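PDB 3ZRQ: serine-pyruvate aminotransferase (agxt) from Sulfolobus solfataricus, which catalyses pyridoxal-phosphate-dependent transfer of an amino group from serine to pyruvate, and probably also acts as an alanine-glyoxylate aminotransferase. Local coordinates for the interface of chains A and B. Residues are numbered along the deposited sequence; one frame, centred on the assembly and turned at random. Chains: chain A/B, Serine-pyruvate aminotransferase (agxt).

The interface of chains A and B. Residues chain A 25-27, 29-30; chain B 3, 5, 7, 324.
B:Lys3 of the N-terminal segment and A:Asn25, in the loop that precedes helix 31-48, trade polar groups across the subunit boundary of this class-V (fold type I) aminotransferase, a family whose members typically work as dimers. The terminal amino group NZ of B:Lys3 meets the backbone O of A:Asn25 at 2.7 Å and almost head-on, with an angle of 176° at the oxygen. A lysine suits the place because its long chain, bent at chi2 and chi3, brings a probably charged amino group to a carbonyl in the neighbouring loop. In return the amide ND2 of A:Asn25 gives an N-H, nearly in its own amide plane, to the backbone O of B:Lys3 at 3.3 Å. With CG between its backbone N and carbonyl carbon (chi1 60°), the asparagine offers this side-chain donor beside its backbone acceptor.

B:Glu324, at the end of strand 323-324, divides its carboxylate between two partners on chain A, as a group with two acceptor oxygens can. OE1 accepts from A:Ser30 OG through its syn lone pair at 3.2 Å, and also takes the salt bridge from B:Lys3 NZ at 2.8 Å, which probably helps hold the amino group in line with the A:Asn25 carbonyl. The same serine oxygen accepts the backbone N-H of A:Gly27 at 2.9 Å, so one small hydroxyl ties the loop to itself while donating across the boundary. A:Thr29 OG1 lies 2.7 Å from OE2, a hydrogen bond the hydroxyl would donate if the glutamate is ionised, as is likely, and water 1 links the two oxygens as well. Replacing B:Glu324 by an alanine would probably leave the amino group of B:Lys3 without this counter-charge and the hydroxyls of A:Ser30 and A:Thr29 without this acceptor across the boundary.

The remaining contacts are van der Waals. Methyl CD2 of B:Leu5 rests beside the A:Val26 carbonyl, 3.8 Å from its O. The B:His7 ring points NE2 tip to tip at A:Thr29, within van der Waals range of methyl CG2, while water 1 sits over one face near the rim.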
# COMPACT_ATOMS: atom_id res chain seq x y z
N ASN A 25 2.08 4.83 12.18
CA ASN A 25 2.49 5.27 13.51
C ASN A 25 3.36 6.54 13.49
O ASN A 25 4.30 6.66 14.28
CB ASN A 25 3.27 4.13 14.19
CG ASN A 25 4.52 3.73 13.41
OD1 ASN A 25 4.71 4.14 12.26
ND2 ASN A 25 5.37 2.92 14.04
N VAL A 26 3.05 7.48 12.60
CA VAL A 26 3.80 8.74 12.47
C VAL A 26 2.88 9.92 12.82
O VAL A 26 1.72 9.96 12.41
CB VAL A 26 4.37 8.88 11.02
CG1 VAL A 26 4.97 10.26 10.74
CG2 VAL A 26 5.41 7.79 10.76
N GLY A 27 3.40 10.86 13.63
CA GLY A 27 2.69 12.10 13.98
C GLY A 27 3.60 13.31 13.82
O GLY A 27 4.73 13.17 13.34
N THR A 29 5.38 15.22 15.78
CA THR A 29 6.65 15.22 16.52
C THR A 29 7.57 14.09 16.08
O THR A 29 8.77 14.13 16.38
CB THR A 29 6.42 15.09 18.05
OG1 THR A 29 6.00 13.76 18.36
CG2 THR A 29 5.36 16.07 18.53
N SER A 30 7.03 13.09 15.37
CA SER A 30 7.82 11.92 14.95
C SER A 30 9.00 12.31 14.08
O SER A 30 8.90 13.24 13.27
CB SER A 30 6.97 10.86 14.23
OG SER A 30 5.85 10.46 15.02
N LYS B 3 6.76 0.02 17.22
CA LYS B 3 6.36 1.24 17.96
C LYS B 3 4.86 1.61 17.93
O LYS B 3 4.25 1.70 16.85
CB LYS B 3 7.22 2.42 17.47
CG LYS B 3 6.94 3.79 18.08
CD LYS B 3 7.14 4.87 17.03
CE LYS B 3 6.06 5.93 17.10
NZ LYS B 3 6.24 7.02 16.09
N LEU B 5 1.90 4.41 18.62
CA LEU B 5 1.62 5.85 18.74
C LEU B 5 0.42 6.07 19.67
O LEU B 5 -0.74 6.02 19.23
CB LEU B 5 1.44 6.54 17.37
CG LEU B 5 1.37 8.08 17.27
CD1 LEU B 5 2.65 8.79 17.72
CD2 LEU B 5 1.03 8.53 15.85
N HIS B 7 -0.24 8.95 21.25
CA HIS B 7 -0.12 10.41 21.26
C HIS B 7 -1.54 11.00 21.19
O HIS B 7 -2.56 10.26 21.21
CB HIS B 7 0.73 10.87 20.04
CG HIS B 7 1.47 12.17 20.22
ND1 HIS B 7 0.86 13.40 20.16
CD2 HIS B 7 2.79 12.42 20.42
CE1 HIS B 7 1.76 14.35 20.34
NE2 HIS B 7 2.94 13.79 20.49
N GLU B 324 5.24 5.81 21.79
CA GLU B 324 5.33 7.27 21.81
C GLU B 324 4.07 7.83 22.49
O GLU B 324 2.96 7.65 21.98
CB GLU B 324 5.50 7.83 20.39
CG GLU B 324 5.97 9.30 20.30
CD GLU B 324 5.93 9.87 18.88
OE1 GLU B 324 6.10 9.11 17.90
OE2 GLU B 324 5.72 11.10 18.73
O HOH W 1 3.76 12.58 16.92